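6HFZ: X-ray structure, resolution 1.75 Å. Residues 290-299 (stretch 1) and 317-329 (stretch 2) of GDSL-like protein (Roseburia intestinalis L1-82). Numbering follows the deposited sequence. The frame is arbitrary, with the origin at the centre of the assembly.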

ATOM      1  N   SER A 290      -2.928  13.315   8.101  1.00 19.45           N
ATOM      2  CA  SER A 290      -3.839  12.234   7.972  1.00 19.29           C
ATOM      3  C   SER A 290      -3.838  11.419   9.276  1.00 18.13           C
ATOM      4  O   SER A 290      -2.925  11.508  10.098  1.00 20.24           O
ATOM      5  N   VAL A 291      -4.881  10.631   9.473  1.00 20.00           N
ATOM      6  CA  VAL A 291      -4.981   9.856  10.719  1.00 20.14           C
ATOM      7  C   VAL A 291      -5.371   8.415  10.401  1.00 19.25           C
ATOM      8  O   VAL A 291      -6.241   8.156   9.556  1.00 18.24           O
ATOM      9  N   GLN A 292      -4.717   7.472  11.102  1.00 18.76           N
ATOM     10  CA  GLN A 292      -5.027   6.074  10.975  1.00 19.51           C
ATOM     11  C   GLN A 292      -5.702   5.569  12.255  1.00 18.59           C
ATOM     12  O   GLN A 292      -5.232   5.867  13.342  1.00 19.39           O
ATOM     13  N   TYR A 293      -6.754   4.758  12.115  1.00 19.26           N
ATOM     14  CA  TYR A 293      -7.516   4.265  13.256  1.00 20.20           C
ATOM     15  C   TYR A 293      -8.308   3.020  12.861  1.00 22.37           C
ATOM     16  O   TYR A 293      -8.540   2.788  11.670  1.00 21.42           O
ATOM     17  N   ARG A 294      -8.755   2.258  13.870  1.00 19.13           N
ATOM     18  CA  ARG A 294      -9.483   1.052  13.580  1.00 21.88           C
ATOM     19  C   ARG A 294     -10.962   1.352  13.315  1.00 23.99           C
ATOM     20  O   ARG A 294     -11.617   2.072  14.074  1.00 25.06           O
ATOM     21  N   LYS A 295     -11.505   0.701  12.273  1.00 22.01           N
ATOM     22  CA  LYS A 295     -12.921   0.535  12.081  1.00 26.18           C
ATOM     23  C   LYS A 295     -13.224  -0.951  12.338  1.00 25.95           C
ATOM     24  O   LYS A 295     -12.703  -1.838  11.653  1.00 25.51           O
ATOM     25  N   SER A 296     -14.033  -1.199  13.373  1.00 26.29           N
ATOM     26  CA  SER A 296     -14.226  -2.492  13.993  1.00 26.02           C
ATOM     27  C   SER A 296     -15.516  -3.139  13.479  1.00 27.47           C
ATOM     28  O   SER A 296     -16.544  -2.503  13.385  1.00 30.88           O
ATOM     29  N   VAL A 297     -15.459  -4.421  13.131  1.00 28.54           N
ATOM     30  CA  VAL A 297     -16.683  -5.158  12.823  1.00 31.64           C
ATOM     31  C   VAL A 297     -17.295  -5.735  14.103  1.00 31.82           C
ATOM     32  O   VAL A 297     -18.413  -6.304  14.057  1.00 36.48           O
ATOM     33  N   LYS A 298     -16.558  -5.650  15.206  1.00 29.85           N
ATOM     34  CA  LYS A 298     -17.078  -5.988  16.539  1.00 33.17           C
ATOM     35  C   LYS A 298     -17.733  -4.735  17.109  1.00 35.25           C
ATOM     36  O   LYS A 298     -17.026  -3.774  17.389  1.00 33.12           O
ATOM     37  N   LEU A 299     -19.072  -4.753  17.218  1.00 33.64           N
ATOM     38  CA  LEU A 299     -19.894  -3.592  17.462  1.00 33.17           C
ATOM     39  C   LEU A 299     -20.581  -3.717  18.826  1.00 36.38           C
ATOM     40  O   LEU A 299     -20.809  -4.837  19.302  1.00 36.70           O
ATOM     41  N   ARG A 317     -15.099  13.663  12.300  1.00 24.69           N
ATOM     42  CA  ARG A 317     -15.609  12.510  13.010  1.00 28.78           C
ATOM     43  C   ARG A 317     -14.898  11.239  12.554  1.00 24.86           C
ATOM     44  O   ARG A 317     -14.878  10.885  11.356  1.00 25.51           O
ATOM     45  N   LEU A 318     -14.351  10.530  13.535  1.00 23.73           N
ATOM     46  CA  LEU A 318     -13.708   9.217  13.318  1.00 23.01           C
ATOM     47  C   LEU A 318     -14.591   8.178  14.029  1.00 24.00           C
ATOM     48  O   LEU A 318     -14.567   8.034  15.300  1.00 26.41           O
ATOM     49  N   ASP A 319     -15.386   7.475  13.239  1.00 22.69           N
ATOM     50  CA  ASP A 319     -16.355   6.492  13.748  1.00 24.31           C
ATOM     51  C   ASP A 319     -15.795   5.064  13.632  1.00 23.14           C
ATOM     52  O   ASP A 319     -15.619   4.527  12.536  1.00 26.97           O
ATOM     53  N   ALA A 320     -15.617   4.411  14.777  1.00 26.62           N
ATOM     54  CA  ALA A 320     -15.020   3.071  14.827  1.00 26.33           C
ATOM     55  C   ALA A 320     -16.050   1.968  14.540  1.00 27.71           C
ATOM     56  O   ALA A 320     -15.685   0.828  14.434  1.00 30.88           O
ATOM     57  N   ASN A 321     -17.326   2.337  14.341  1.00 29.69           N
ATOM     58  CA  ASN A 321     -18.395   1.420  13.992  1.00 32.53           C
ATOM     59  C   ASN A 321     -18.398   1.186  12.476  1.00 33.58           C
ATOM     60  O   ASN A 321     -18.971   1.984  11.716  1.00 37.04           O
ATOM     61  N   PHE A 322     -17.751   0.095  12.053  1.00 36.43           N
ATOM     62  CA  PHE A 322     -17.614  -0.249  10.632  1.00 34.86           C
ATOM     63  C   PHE A 322     -18.942  -0.808  10.124  1.00 41.47           C
ATOM     64  O   PHE A 322     -19.522  -1.706  10.756  1.00 44.05           O
ATOM     65  N   ASP A 323     -19.380  -0.308   8.965  1.00 49.88           N
ATOM     66  CA  ASP A 323     -20.671  -0.688   8.389  1.00 49.15           C
ATOM     67  C   ASP A 323     -20.509  -1.802   7.344  1.00 49.60           C
ATOM     68  O   ASP A 323     -21.489  -2.193   6.731  1.00 52.93           O
ATOM     69  N   GLU A 324     -19.285  -2.296   7.131  1.00 47.01           N
ATOM     70  CA  GLU A 324     -19.017  -3.429   6.236  1.00 49.35           C
ATOM     71  C   GLU A 324     -18.674  -4.617   7.122  1.00 47.56           C
ATOM     72  O   GLU A 324     -18.559  -4.435   8.315  1.00 51.44           O
ATOM     73  N   THR A 325     -18.477  -5.802   6.539  1.00 50.49           N
ATOM     74  CA  THR A 325     -18.465  -7.018   7.350  1.00 54.75           C
ATOM     75  C   THR A 325     -17.235  -7.904   7.094  1.00 51.79           C
ATOM     76  O   THR A 325     -16.997  -8.814   7.874  1.00 50.67           O
ATOM     77  N   TRP A 326     -16.461  -7.649   6.032  1.00 53.07           N
ATOM     78  CA  TRP A 326     -15.336  -8.532   5.645  1.00 47.01           C
ATOM     79  C   TRP A 326     -14.265  -8.612   6.746  1.00 43.58           C
ATOM     80  O   TRP A 326     -13.463  -9.526   6.771  1.00 44.52           O
ATOM     81  N   GLY A 327     -14.226  -7.622   7.642  1.00 39.70           N
ATOM     82  CA  GLY A 327     -13.246  -7.579   8.711  1.00 36.76           C
ATOM     83  C   GLY A 327     -12.945  -6.145   9.125  1.00 32.09           C
ATOM     84  O   GLY A 327     -13.442  -5.189   8.526  1.00 30.78           O
ATOM     85  N   ASP A 328     -12.150  -6.016  10.181  1.00 30.38           N
ATOM     86  CA  ASP A 328     -11.672  -4.714  10.670  1.00 29.31           C
ATOM     87  C   ASP A 328     -10.873  -4.044   9.541  1.00 29.12           C
ATOM     88  O   ASP A 328     -10.151  -4.724   8.782  1.00 30.26           O
ATOM     89  N   LYS A 329     -10.991  -2.716   9.439  1.00 29.01           N
ATOM     90  CA  LYS A 329     -10.239  -1.945   8.465  1.00 27.50           C
ATOM     91  C   LYS A 329      -9.294  -1.015   9.223  1.00 24.67           C
ATOM     92  O   LYS A 329      -9.683  -0.380  10.242  1.00 22.82           O
TER

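This is a mixed contact, in which backbone hydrogen bonds around Lys295 and Ser296 hold the two stretches together and two small apolar groups, an aspartate and two waters complete it. The stretches bury 851 Å² between them, both sides summed.

The backbone sets the frame. Lys295 and Lys329 form an antiparallel hydrogen-bonded pair: Lys295 N donates to Lys329 O at 2.9 Å, and Lys329 N donates to Lys295 O at 2.9 Å. One residue on, Ser296 N donates to Ala320 O at 2.8 Å, and Phe322 N donates to Ser296 O at 3.2 Å. Stretch 1 is thus bonded both to the 320-322 segment and to Lys329.

At the start of the contact the side chains are apolar. Val291, Tyr293 and Leu318 all point toward the opposing stretch. Val291 is in rotamer p, and its CG1 lies 4.0 Å from Leu318 CD2. Tyr293 is also p. Leu318, with chi1 m and chi2 t, lies over one face of the tyrosine ring; its CB is 3.9 Å from the centroid of the Tyr293 ring, a CH-pi contact. Leu318 CD2 also reaches Tyr293 CE1 at 3.7 Å. Asp319 O sits at the ring edge, 4.0 Å from Tyr293 CE2. The phenol is not left without polar partners. Water 1 donates to Tyr293 OH at 2.9 Å and accepts from Asp319 N at 2.9 Å, so it links the side chain to the strand backbone. Its bond to Arg317 O, at 3.4 Å, is weak.

Lys295 and Lys329 place their side chains on the same face of the sheet, with Lys295 CB 4.3 Å from Lys329 CB. Lys295 is m at chi1 and then extended. Its aliphatic part does the packing here: Lys295 CG is 3.6 Å from Asp319 O, and Lys295 CB is 3.9 Å from Phe322 CG. Ala320 CB packs on the backbone, 3.5 Å from Arg294 O.

Phe322, chi1 t, points toward stretch 1. Val297, rotamer m, leaves sideways but brings CG1 to 3.8 Å from Phe322 CD2. The same Val297 CG1 lies 3.3 Å from Gly327 O and 3.4 Å from Glu324 O, so this methyl meets the ring and both carbonyls on one side. Farther along, Leu299 CD2 comes within 3.7 Å of Asn321 OD1.

Asp328, chi1 m, supplies the direct polar side-chain link. Its CB leaves sideways, but the carboxylate comes nearer, and Val297 N donates to Asp328 OD1 at 2.8 Å. Water 2 donates to Asp328 OD2 at 2.8 Å and to Ser296 OG at 2.7 Å, bridging the two side chains. Ser296, rotamer t, also donates from OG to Lys298 O at 2.7 Å.

Within stretch 2, Asp319 OD1 accepts from Asn321 N and from Asn321 ND2, each at 2.8 Å. Asn321 is also the residue whose backbone is bridged to Ser296.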

ATOM      1  CB  SER A 290      -3.544  11.434   6.725  1.00 21.39           C
ATOM      2  OG  SER A 290      -2.415  10.553   6.907  1.00 21.87           O
ATOM      3  CB  VAL A 291      -5.993  10.523  11.659  1.00 20.30           C
ATOM      4  CG1 VAL A 291      -7.383  10.599  11.035  1.00 20.64           C
ATOM      5  CG2 VAL A 291      -6.097   9.805  12.994  1.00 21.45           C
ATOM      6  CB  GLN A 292      -3.755   5.259  10.775  1.00 21.20           C
ATOM      7  CG  GLN A 292      -3.131   5.362   9.395  1.00 20.66           C
ATOM      8  CD  GLN A 292      -2.000   4.353   9.341  1.00 23.48           C
ATOM      9  OE1 GLN A 292      -1.022   4.482  10.089  1.00 24.70           O
ATOM     10  NE2 GLN A 292      -2.161   3.326   8.514  1.00 21.12           N
ATOM     11  CB  TYR A 293      -8.500   5.325  13.799  1.00 21.56           C
ATOM     12  CG  TYR A 293      -9.549   5.816  12.807  1.00 19.72           C
ATOM     13  CD1 TYR A 293      -9.238   6.738  11.803  1.00 21.73           C
ATOM     14  CD2 TYR A 293     -10.867   5.385  12.882  1.00 21.76           C
ATOM     15  CE1 TYR A 293     -10.203   7.209  10.909  1.00 22.11           C
ATOM     16  CE2 TYR A 293     -11.835   5.829  11.981  1.00 22.05           C
ATOM     17  CZ  TYR A 293     -11.504   6.738  10.991  1.00 24.21           C
ATOM     18  OH  TYR A 293     -12.473   7.223  10.137  1.00 24.49           O
ATOM     19  CB  ARG A 294      -9.386   0.057  14.739  1.00 21.29           C
ATOM     20  CG  ARG A 294     -10.218  -1.213  14.556  1.00 21.72           C
ATOM     21  CD  ARG A 294      -9.820  -2.229  15.627  1.00 24.36           C
ATOM     22  NE  ARG A 294     -10.021  -1.785  17.005  1.00 25.98           N
ATOM     23  CZ  ARG A 294      -9.307  -2.195  18.042  1.00 27.65           C
ATOM     24  NH1 ARG A 294      -8.309  -3.057  17.872  1.00 27.47           N
ATOM     25  NH2 ARG A 294      -9.510  -1.683  19.249  1.00 26.09           N
ATOM     26  CB  LYS A 295     -13.340   0.983  10.677  1.00 24.78           C
ATOM     27  CG  LYS A 295     -13.485   2.482  10.486  1.00 27.95           C
ATOM     28  CD  LYS A 295     -14.035   2.868   9.150  1.00 25.37           C
ATOM     29  CE  LYS A 295     -14.220   4.363   9.039  1.00 31.85           C
ATOM     30  NZ  LYS A 295     -14.349   4.815   7.630  1.00 33.19           N
ATOM     31  CB  SER A 296     -14.239  -2.351  15.507  1.00 28.20           C
ATOM     32  OG  SER A 296     -14.671  -3.573  16.109  1.00 28.21           O
ATOM     33  CB  VAL A 297     -16.429  -6.275  11.803  1.00 32.87           C
ATOM     34  CG1 VAL A 297     -16.161  -5.666  10.418  1.00 34.99           C
ATOM     35  CG2 VAL A 297     -15.312  -7.207  12.253  1.00 32.34           C
ATOM     36  CB  LYS A 298     -15.945  -6.477  17.442  1.00 38.70           C
ATOM     37  CG  LYS A 298     -15.390  -7.844  17.074  1.00 41.50           C
ATOM     38  CD  LYS A 298     -14.355  -8.346  18.050  1.00 48.84           C
ATOM     39  CE  LYS A 298     -13.320  -9.241  17.394  1.00 54.87           C
ATOM     40  NZ  LYS A 298     -12.604 -10.064  18.398  1.00 57.19           N
ATOM     41  CB  LEU A 299     -20.981  -3.533  16.384  1.00 37.51           C
ATOM     42  CG  LEU A 299     -20.568  -3.242  14.936  1.00 35.56           C
ATOM     43  CD1 LEU A 299     -21.816  -2.995  14.095  1.00 39.84           C
ATOM     44  CD2 LEU A 299     -19.621  -2.049  14.851  1.00 37.37           C
ATOM     45  CB  ARG A 317     -17.102  12.314  12.748  1.00 33.12           C
ATOM     46  CG  ARG A 317     -17.708  11.161  13.533  1.00 34.56           C
ATOM     47  CD  ARG A 317     -18.716  10.350  12.745  1.00 44.70           C
ATOM     48  NE  ARG A 317     -20.060  10.643  13.173  1.00 42.20           N
ATOM     49  CZ  ARG A 317     -20.648  10.110  14.229  1.00 35.93           C
ATOM     50  NH1 ARG A 317     -20.894   8.811  14.308  1.00 41.17           N
ATOM     51  NH2 ARG A 317     -20.918  10.897  15.243  1.00 34.07           N
ATOM     52  CB  LEU A 318     -12.275   9.206  13.845  1.00 21.06           C
ATOM     53  CG  LEU A 318     -11.389  10.412  13.544  1.00 23.80           C
ATOM     54  CD1 LEU A 318     -10.012  10.204  14.199  1.00 23.20           C
ATOM     55  CD2 LEU A 318     -11.228  10.595  12.043  1.00 24.19           C
ATOM     56  CB  ASP A 319     -17.681   6.633  13.005  1.00 28.36           C
ATOM     57  CG  ASP A 319     -18.828   5.809  13.555  1.00 29.76           C
ATOM     58  OD1 ASP A 319     -18.570   4.822  14.269  1.00 30.36           O
ATOM     59  OD2 ASP A 319     -19.985   6.184  13.268  1.00 33.93           O
ATOM     60  CB  ALA A 320     -14.308   2.899  16.139  1.00 28.70           C
ATOM     61  CB  ASN A 321     -19.754   1.970  14.420  1.00 30.40           C
ATOM     62  CG  ASN A 321     -19.838   2.124  15.918  1.00 29.42           C
ATOM     63  OD1 ASN A 321     -20.071   1.144  16.613  1.00 32.14           O
ATOM     64  ND2 ASN A 321     -19.557   3.317  16.414  1.00 32.43           N
ATOM     65  CB  PHE A 322     -16.516  -1.290  10.408  1.00 30.53           C
ATOM     66  CG  PHE A 322     -15.970  -1.370   9.000  1.00 30.14           C
ATOM     67  CD1 PHE A 322     -16.087  -0.301   8.125  1.00 29.02           C
ATOM     68  CD2 PHE A 322     -15.227  -2.465   8.599  1.00 31.46           C
ATOM     69  CE1 PHE A 322     -15.534  -0.353   6.861  1.00 30.95           C
ATOM     70  CE2 PHE A 322     -14.710  -2.537   7.311  1.00 30.29           C
ATOM     71  CZ  PHE A 322     -14.891  -1.487   6.440  1.00 31.15           C
ATOM     72  CB  ASP A 323     -21.384   0.529   7.799  1.00 52.78           C
ATOM     73  CG  ASP A 323     -20.551   1.362   6.841  1.00 60.03           C
ATOM     74  OD1 ASP A 323     -19.319   1.147   6.779  1.00 68.24           O
ATOM     75  OD2 ASP A 323     -21.147   2.230   6.165  1.00 68.56           O
ATOM     76  CB  GLU A 324     -17.873  -3.101   5.270  1.00 50.79           C
ATOM     77  CG  GLU A 324     -18.100  -1.809   4.508  1.00 50.50           C
ATOM     78  CD  GLU A 324     -16.960  -1.383   3.605  1.00 54.70           C
ATOM     79  OE1 GLU A 324     -16.243  -2.270   3.106  1.00 57.55           O
ATOM     80  OE2 GLU A 324     -16.785  -0.160   3.413  1.00 51.72           O
ATOM     81  CB  THR A 325     -19.764  -7.813   7.149  1.00 58.55           C
ATOM     82  OG1 THR A 325     -19.888  -8.116   5.756  1.00 59.60           O
ATOM     83  CG2 THR A 325     -20.980  -7.059   7.643  1.00 60.08           C
ATOM     84  CB  TRP A 326     -14.712  -8.068   4.325  1.00 51.89           C
ATOM     85  CG  TRP A 326     -14.277  -6.632   4.317  1.00 51.93           C
ATOM     86  CD1 TRP A 326     -14.989  -5.563   3.848  1.00 52.68           C
ATOM     87  CD2 TRP A 326     -13.040  -6.096   4.834  1.00 51.58           C
ATOM     88  NE1 TRP A 326     -14.278  -4.405   4.026  1.00 49.81           N
ATOM     89  CE2 TRP A 326     -13.077  -4.699   4.618  1.00 48.72           C
ATOM     90  CE3 TRP A 326     -11.903  -6.655   5.441  1.00 49.21           C
ATOM     91  CZ2 TRP A 326     -12.022  -3.860   4.987  1.00 50.63           C
ATOM     92  CZ3 TRP A 326     -10.859  -5.828   5.797  1.00 50.60           C
ATOM     93  CH2 TRP A 326     -10.923  -4.447   5.574  1.00 52.28           C
ATOM     94  CB  ASP A 328     -10.790  -4.904  11.910  1.00 27.79           C
ATOM     95  CG  ASP A 328     -11.523  -5.369  13.162  1.00 29.98           C
ATOM     96  OD1 ASP A 328     -12.752  -5.250  13.204  1.00 34.91           O
ATOM     97  OD2 ASP A 328     -10.847  -5.880  14.062  1.00 34.27           O
ATOM     98  CB  LYS A 329     -11.192  -1.148   7.580  1.00 28.03           C
ATOM     99  CG  LYS A 329     -10.550  -0.217   6.553  1.00 29.38           C
ATOM    100  CD  LYS A 329     -11.568   0.579   5.761  1.00 35.49           C
ATOM    101  CE  LYS A 329     -10.963   1.244   4.543  1.00 39.31           C
ATOM    102  NZ  LYS A 329     -11.902   2.237   3.968  1.00 41.40           N
TER
HETATM  103  O   HOH W   1     -15.366   7.698  10.383  1.00 31.62           O
HETATM  104  O   HOH W   2     -12.535  -5.188  16.194  1.00 39.37           O